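Local coordinates for protein possible adhesin (Caldicellulosiruptor kronotskyensis, PDB 4WA0) that probably serves as a tapirin-type adhesin, attaching the cell to cellulose, with this chain forming its C-terminal beta-helix domain, which also binds a magnesium ion, at residues T25-S30 with V44-N49; S166-N171 with A191-S196. All blocks are in the same frame, centred on the assembly; numbering follows the deposited sequence.

Contact 1. Residues T25-S30 with V44-N49; sequences TVENGS and VFNIDN
Ser30 OG is gripped by three groups: Asn49 ND2 donates to it at 3.2 Å, close to the amide plane, the Asn49 backbone N adds a weak bond, and a water lies 2.7 Å from OG. Asn49 OD1 accepts from Asn75 ND2 and Ile76 N, so both amide ends are held. That water also donates to Asp48 OD2, which takes a second hydrogen bond from the water held by Gly29 N. Asp48 OD1 makes a salt bridge to Arg74, and Arg74 also binds Asn28 OD1, tying both turns together. Before the turns, the backbones pair in parallel. Val26 N donates to Val44 O at 2.9 Å, and Asn46 N returns a bond to Val26 O at 2.8 Å. Residues 25-30 and 44-49 are equivalent parts of successive beta-helix coils, each a strand on one face followed by the turn to the next face. The pairing continues through the turn, where Asp48 N reaches Gly29 O at 2.9 Å. Inside the coil, Val26 CG2 lies obliquely against Phe45 CE1 at 3.8 Å, and its CG1 meets Ile47 CG2 at 3.7 Å. The same Ile47 methyl lies against Asn28 O, a buried carbonyl oxygen with no polar partner. On the other side of the sheet, with Thr25 and Val44, Glu27 and Asn46 lie side by side. The bend of Glu27 at chi2 (73°) places CD beside the amide. Asn46 ND2 donates to the syn side of Glu27 OE1 at 3.1 Å, 33° out of the carboxylate plane, and the carboxylate and amide planes are 44° apart.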
ATOM      1  N   THR A  25       4.050 -10.704  -2.057  1.00  9.37           N
ATOM      2  CA  THR A  25       5.325 -10.120  -1.716  1.00  9.29           C
ATOM      3  C   THR A  25       5.698  -9.128  -2.808  1.00  9.82           C
ATOM      4  O   THR A  25       5.640  -9.468  -4.021  1.00 12.13           O
ATOM      5  CB  THR A  25       6.446 -11.168  -1.594  1.00  9.17           C
ATOM      6  OG1 THR A  25       6.093 -12.202  -0.686  1.00 10.73           O
ATOM      7  CG2 THR A  25       7.761 -10.529  -1.187  1.00 10.06           C
ATOM      8  N   VAL A  26       5.963  -7.892  -2.424  1.00 10.01           N
ATOM      9  CA  VAL A  26       6.294  -6.841  -3.428  1.00 10.47           C
ATOM     10  C   VAL A  26       7.580  -6.171  -2.991  1.00 11.84           C
ATOM     11  O   VAL A  26       7.682  -5.669  -1.854  1.00 11.23           O
ATOM     12  CB  VAL A  26       5.226  -5.762  -3.585  1.00  9.33           C
ATOM     13  CG1 VAL A  26       5.642  -4.743  -4.674  1.00  9.74           C
ATOM     14  CG2 VAL A  26       3.864  -6.316  -3.936  1.00 10.48           C
ATOM     15  N   GLU A  27       8.538  -6.126  -3.930  1.00 12.31           N
ATOM     16  CA  GLU A  27       9.824  -5.511  -3.698  1.00 13.74           C
ATOM     17  C   GLU A  27      10.037  -4.434  -4.693  1.00 13.81           C
ATOM     18  O   GLU A  27      10.084  -4.736  -5.922  1.00 12.23           O
ATOM     19  CB  GLU A  27      10.920  -6.605  -3.820  1.00 15.03           C
ATOM     20  CG  GLU A  27      12.361  -6.117  -3.833  1.00 18.47           C
ATOM     21  CD  GLU A  27      12.890  -5.635  -2.512  1.00 24.27           C
ATOM     22  OE1 GLU A  27      12.252  -5.775  -1.480  1.00 27.82           O
ATOM     23  OE2 GLU A  27      14.009  -5.106  -2.496  1.00 30.60           O
ATOM     24  N   ASN A  28      10.254  -3.211  -4.196  1.00 12.75           N
ATOM     25  CA  ASN A  28      10.474  -2.028  -4.974  1.00 14.37           C
ATOM     26  C   ASN A  28       9.265  -1.507  -5.738  1.00 13.69           C
ATOM     27  O   ASN A  28       8.198  -2.106  -5.762  1.00 11.92           O
ATOM     28  CB  ASN A  28      11.688  -2.186  -5.913  1.00 14.58           C
ATOM     29  CG  ASN A  28      13.003  -2.286  -5.124  1.00 17.54           C
ATOM     30  OD1 ASN A  28      13.148  -1.678  -4.052  1.00 17.80           O
ATOM     31  ND2 ASN A  28      13.919  -3.086  -5.605  1.00 17.76           N
ATOM     32  N   GLY A  29       9.430  -0.329  -6.326  1.00 13.50           N
ATOM     33  CA  GLY A  29       8.314   0.401  -6.890  1.00 13.75           C
ATOM     34  C   GLY A  29       7.336   0.959  -5.885  1.00 12.88           C
ATOM     35  O   GLY A  29       7.575   0.920  -4.707  1.00 13.89           O
ATOM     36  N   SER A  30       6.183   1.327  -6.380  1.00 13.34           N
ATOM     37  CA  SER A  30       5.073   1.848  -5.551  1.00 12.56           C
ATOM     38  C   SER A  30       3.791   1.078  -5.847  1.00 12.47           C
ATOM     39  O   SER A  30       3.686   0.352  -6.863  1.00 12.55           O
ATOM     40  CB  SER A  30       4.909   3.306  -5.842  1.00 14.05           C
ATOM     41  OG  SER A  30       6.018   4.017  -5.305  1.00 15.60           O
ATOM     42  N   VAL A  44       3.683  -8.794   2.326  1.00  8.79           N
ATOM     43  CA  VAL A  44       5.041  -8.401   2.680  1.00  9.54           C
ATOM     44  C   VAL A  44       5.564  -7.454   1.601  1.00  9.72           C
ATOM     45  O   VAL A  44       5.813  -7.856   0.481  1.00  9.47           O
ATOM     46  CB  VAL A  44       5.987  -9.596   2.855  1.00  8.78           C
ATOM     47  CG1 VAL A  44       7.361  -9.058   3.210  1.00  9.69           C
ATOM     48  CG2 VAL A  44       5.547 -10.510   3.944  1.00  8.57           C
ATOM     49  N   PHE A  45       5.635  -6.161   1.935  1.00  9.99           N
ATOM     50  CA  PHE A  45       6.024  -5.135   0.976  1.00 10.32           C
ATOM     51  C   PHE A  45       7.311  -4.461   1.449  1.00 10.92           C
ATOM     52  O   PHE A  45       7.490  -4.126   2.665  1.00 10.68           O
ATOM     53  CB  PHE A  45       4.940  -4.052   0.885  1.00 10.97           C
ATOM     54  CG  PHE A  45       3.576  -4.468   0.384  1.00 10.35           C
ATOM     55  CD1 PHE A  45       3.297  -5.698  -0.217  1.00 11.13           C
ATOM     56  CD2 PHE A  45       2.526  -3.549   0.497  1.00 11.86           C
ATOM     57  CE1 PHE A  45       2.032  -6.005  -0.654  1.00 11.78           C
ATOM     58  CE2 PHE A  45       1.270  -3.863   0.041  1.00 11.06           C
ATOM     59  CZ  PHE A  45       1.024  -5.073  -0.551  1.00 12.34           C
ATOM     60  N   ASN A  46       8.148  -4.123   0.486  1.00 10.88           N
ATOM     61  CA  ASN A  46       9.241  -3.182   0.695  1.00 11.72           C
ATOM     62  C   ASN A  46       9.180  -2.236  -0.508  1.00 11.37           C
ATOM     63  O   ASN A  46       9.787  -2.539  -1.559  1.00 11.25           O
ATOM     64  CB  ASN A  46      10.550  -3.907   0.763  1.00 14.59           C
ATOM     65  CG  ASN A  46      11.741  -2.969   0.931  1.00 18.73           C
ATOM     66  OD1 ASN A  46      11.671  -1.966   1.672  1.00 23.92           O
ATOM     67  ND2 ASN A  46      12.874  -3.328   0.321  1.00 22.70           N
ATOM     68  N   ILE A  47       8.403  -1.146  -0.377  1.00 10.01           N
ATOM     69  CA  ILE A  47       8.075  -0.260  -1.463  1.00 10.80           C
ATOM     70  C   ILE A  47       8.273   1.176  -1.135  1.00 11.62           C
ATOM     71  O   ILE A  47       8.530   1.553   0.016  1.00 11.74           O
ATOM     72  CB  ILE A  47       6.601  -0.497  -1.940  1.00 10.49           C
ATOM     73  CG1 ILE A  47       5.609  -0.193  -0.809  1.00 10.59           C
ATOM     74  CG2 ILE A  47       6.490  -1.900  -2.523  1.00 12.86           C
ATOM     75  CD1 ILE A  47       4.167  -0.467  -1.136  1.00 10.25           C
ATOM     76  N   ASP A  48       8.203   2.027  -2.155  1.00 12.93           N
ATOM     77  CA  ASP A  48       8.415   3.435  -1.929  1.00 13.09           C
ATOM     78  C   ASP A  48       7.174   4.152  -1.475  1.00 13.24           C
ATOM     79  O   ASP A  48       7.247   4.949  -0.546  1.00 13.60           O
ATOM     80  CB  ASP A  48       8.864   4.127  -3.214  1.00 13.31           C
ATOM     81  CG  ASP A  48      10.246   3.663  -3.705  1.00 16.98           C
ATOM     82  OD1 ASP A  48      11.167   3.526  -2.898  1.00 20.12           O
ATOM     83  OD2 ASP A  48      10.468   3.475  -4.928  1.00 21.47           O
ATOM     84  N   ASN A  49       6.041   3.925  -2.112  1.00 11.97           N
ATOM     85  CA  ASN A  49       4.845   4.623  -1.693  1.00 11.85           C
ATOM     86  C   ASN A  49       3.675   3.617  -1.774  1.00 11.20           C
ATOM     87  O   ASN A  49       3.708   2.744  -2.658  1.00 11.19           O
ATOM     88  CB  ASN A  49       4.544   5.736  -2.635  1.00 11.97           C
ATOM     89  CG  ASN A  49       5.636   6.790  -2.693  1.00 13.43           C
ATOM     90  OD1 ASN A  49       5.748   7.647  -1.801  1.00 13.06           O
ATOM     91  ND2 ASN A  49       6.463   6.709  -3.718  1.00 15.37           N
TER
HETATM   92  O   HOH W   1      11.770   1.227  -5.835  1.00 20.47           O
HETATM   93  O   HOH W   2       8.295   4.125  -6.758  1.00 19.34           O

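Contact 2. Residues S166-N171 with A191-S196; sequences SLVVRN and ASTIIS
Thr193 OG1 accepts the backbone N-H of Val169 in an almost straight bond, 3.0 Å between Val169 N and Thr193 OG1 with 173° at the hydrogen. A water donates to the same OG1 at 2.8 Å and to Leu167 O at 2.9 Å, bridging the hydroxyl to the strand a second time. With CG2 anti to the backbone N (OG1 at chi1 -66°), the threonine turns its methyl to the apolar side: CG2 touches Leu167 CG and CD2, 3.9 Å from CD2, and faces Val169 CG2 at 4.1 Å. Val169 CG1 presses on Ser196 CB at 3.4 Å, tighter than usual for two carbons. Behind these contacts, helix 191-195 passes across strand 166-170 at 79°. The strand is the outermost of its parallel sheet within the chain, paired by its backbone with strand 145-149, so the short helix covers its other edge near one end of the beta-helix. Ser196 leads straight into strand 197-199. Just ahead of the helix, Asp190 OD1 is hydrogen-bonded to Thr193 OG1. Since that hydroxyl already accepts from an amide and a water, its own hydrogen probably goes to the carboxylate, which would strengthen OG1 as an acceptor.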
ATOM      1  N   SER A 166      -7.252  15.705  21.559  0.57 13.85           N
ATOM      2  CA  SER A 166      -7.654  15.017  22.773  0.57 14.31           C
ATOM      3  C   SER A 166      -6.946  13.676  22.845  0.57 13.89           C
ATOM      4  O   SER A 166      -6.543  13.112  21.813  0.57 15.31           O
ATOM      5  CB  SER A 166      -9.176  14.763  22.743  0.57 15.05           C
ATOM      6  OG  SER A 166      -9.901  15.983  22.836  0.57 17.37           O
ATOM      7  N   LEU A 167      -6.814  13.196  24.078  1.00 13.14           N
ATOM      8  CA  LEU A 167      -6.162  11.949  24.389  1.00 12.49           C
ATOM      9  C   LEU A 167      -7.003  11.128  25.307  1.00 11.47           C
ATOM     10  O   LEU A 167      -7.514  11.660  26.326  1.00 12.75           O
ATOM     11  CB  LEU A 167      -4.827  12.237  25.028  1.00 11.70           C
ATOM     12  CG  LEU A 167      -4.006  11.007  25.400  1.00 11.32           C
ATOM     13  CD1 LEU A 167      -3.566  10.125  24.232  1.00 11.28           C
ATOM     14  CD2 LEU A 167      -2.847  11.404  26.294  1.00 11.89           C
ATOM     15  N   VAL A 168      -7.221   9.842  24.969  1.00 10.97           N
ATOM     16  CA  VAL A 168      -7.879   8.928  25.834  1.00 11.92           C
ATOM     17  C   VAL A 168      -7.012   7.696  25.913  1.00 11.90           C
ATOM     18  O   VAL A 168      -6.671   7.091  24.839  1.00 12.24           O
ATOM     19  CB  VAL A 168      -9.280   8.573  25.295  1.00 13.62           C
ATOM     20  CG1 VAL A 168      -9.880   7.443  26.067  1.00 16.17           C
ATOM     21  CG2 VAL A 168     -10.212   9.797  25.253  1.00 15.47           C
ATOM     22  N   VAL A 169      -6.672   7.290  27.125  1.00 11.78           N
ATOM     23  CA  VAL A 169      -5.902   6.068  27.342  1.00 11.13           C
ATOM     24  C   VAL A 169      -6.546   5.294  28.512  1.00 14.05           C
ATOM     25  O   VAL A 169      -6.711   5.830  29.630  1.00 14.49           O
ATOM     26  CB  VAL A 169      -4.413   6.369  27.708  1.00 10.35           C
ATOM     27  CG1 VAL A 169      -3.634   5.076  27.928  1.00 10.72           C
ATOM     28  CG2 VAL A 169      -3.724   7.250  26.676  1.00 10.79           C
ATOM     29  N   ARG A 170      -6.927   4.053  28.268  1.00 13.40           N
ATOM     30  CA  ARG A 170      -7.645   3.270  29.285  1.00 15.15           C
ATOM     31  C   ARG A 170      -7.527   1.804  29.033  1.00 13.82           C
ATOM     32  O   ARG A 170      -7.096   1.398  27.994  1.00 13.90           O
ATOM     33  CB  ARG A 170      -9.127   3.699  29.331  1.00 18.71           C
ATOM     34  CG  ARG A 170      -9.902   3.592  28.083  1.00 18.20           C
ATOM     35  CD  ARG A 170     -11.389   3.819  28.380  1.00 22.34           C
ATOM     36  NE  ARG A 170     -12.178   3.861  27.193  1.00 19.90           N
ATOM     37  CZ  ARG A 170     -12.555   2.802  26.491  1.00 20.68           C
ATOM     38  NH1 ARG A 170     -12.275   1.554  26.898  1.00 19.96           N
ATOM     39  NH2 ARG A 170     -13.254   3.001  25.397  1.00 23.60           N
ATOM     40  N   ASN A 171      -8.003   0.987  29.977  1.00 13.41           N
ATOM     41  CA  ASN A 171      -8.066  -0.407  29.826  1.00 14.29           C
ATOM     42  C   ASN A 171      -6.707  -1.077  29.586  1.00 15.42           C
ATOM     43  O   ASN A 171      -6.522  -1.839  28.633  1.00 15.36           O
ATOM     44  CB  ASN A 171      -9.085  -0.779  28.773  1.00 15.26           C
ATOM     45  CG  ASN A 171     -10.476  -0.800  29.304  1.00 16.22           C
ATOM     46  OD1 ASN A 171     -11.253   0.158  29.149  1.00 16.71           O
ATOM     47  ND2 ASN A 171     -10.828  -1.903  29.959  1.00 18.54           N
ATOM     48  N   ALA A 191      -8.621  11.735  34.596  1.00 11.80           N
ATOM     49  CA  ALA A 191      -7.563  11.236  35.505  1.00 12.77           C
ATOM     50  C   ALA A 191      -6.955   9.922  35.082  1.00 13.23           C
ATOM     51  O   ALA A 191      -5.774   9.739  35.181  1.00 13.74           O
ATOM     52  CB  ALA A 191      -8.012  11.178  36.959  1.00 14.54           C
ATOM     53  N   SER A 192      -7.793   9.003  34.613  0.60 14.10           N
ATOM     54  CA  SER A 192      -7.286   7.685  34.249  0.60 16.26           C
ATOM     55  C   SER A 192      -6.265   7.773  33.114  0.60 14.12           C
ATOM     56  O   SER A 192      -5.166   7.181  33.171  0.60 13.42           O
ATOM     57  CB  SER A 192      -8.410   6.740  33.841  0.60 18.97           C
ATOM     58  OG  SER A 192      -9.099   6.261  34.992  0.60 24.46           O
ATOM     59  N   THR A 193      -6.617   8.583  32.129  1.00 12.53           N
ATOM     60  CA  THR A 193      -5.719   8.832  31.014  1.00 12.77           C
ATOM     61  C   THR A 193      -4.399   9.385  31.508  1.00 12.51           C
ATOM     62  O   THR A 193      -3.337   8.897  31.140  1.00 11.33           O
ATOM     63  CB  THR A 193      -6.365   9.765  29.987  1.00 12.10           C
ATOM     64  OG1 THR A 193      -7.499   9.112  29.367  1.00 12.09           O
ATOM     65  CG2 THR A 193      -5.411  10.243  28.999  1.00 11.78           C
ATOM     66  N   ILE A 194      -4.480  10.421  32.321  1.00 12.47           N
ATOM     67  CA  ILE A 194      -3.244  11.054  32.786  1.00 12.94           C
ATOM     68  C   ILE A 194      -2.334  10.035  33.523  1.00 12.46           C
ATOM     69  O   ILE A 194      -1.121  10.014  33.342  1.00 14.41           O
ATOM     70  CB  ILE A 194      -3.556  12.318  33.631  1.00 13.65           C
ATOM     71  CG1 ILE A 194      -4.210  13.373  32.738  1.00 15.12           C
ATOM     72  CG2 ILE A 194      -2.294  12.811  34.379  1.00 14.50           C
ATOM     73  CD1 ILE A 194      -4.647  14.637  33.487  1.00 16.21           C
ATOM     74  N   ILE A 195      -2.902   9.189  34.389  0.51 12.56           N
ATOM     75  CA  ILE A 195      -2.122   8.219  35.140  0.51 13.54           C
ATOM     76  C   ILE A 195      -1.597   7.056  34.264  0.51 14.00           C
ATOM     77  O   ILE A 195      -0.788   6.234  34.741  0.51 15.66           O
ATOM     78  CB  ILE A 195      -2.904   7.729  36.402  0.51 14.67           C
ATOM     79  CG1 ILE A 195      -4.008   6.758  36.018  0.51 15.54           C
ATOM     80  CG2 ILE A 195      -3.470   8.944  37.151  0.51 14.86           C
ATOM     81  CD1 ILE A 195      -4.801   6.122  37.134  0.51 17.52           C
ATOM     82  N   SER A 196      -2.052   6.999  32.993  1.00 13.30           N
ATOM     83  CA  SER A 196      -1.592   6.021  32.019  1.00 13.85           C
ATOM     84  C   SER A 196      -0.479   6.541  31.115  1.00 14.41           C
ATOM     85  O   SER A 196      -0.029   5.816  30.237  1.00 16.05           O
ATOM     86  CB  SER A 196      -2.763   5.547  31.157  1.00 14.71           C
ATOM     87  OG  SER A 196      -3.731   4.921  31.903  1.00 19.26           O
TER
HETATM   88  O   HOH W   3      -9.221  11.264  28.682  1.00 19.66           O

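How the contacts relate
Both contacts lie away from the magnesium site, with centres 36 Å apart and nearest atoms about 27 Å apart, and they share no strand or helix. Contact 1 is internal to the ladder: two neighbouring coils stack in register, much of the binding runs from backbone to backbone, and a buried apolar interior is matched by polar pairing on the outer side and at the turn. Contact 2 lies far from the chain centre, where a strand meets a helix instead of another strand. There a single threonine hydroxyl and one bridging water replace the repeated amide-carbonyl bonds, and the buried surface is less than half as large, 238 against 516 Å².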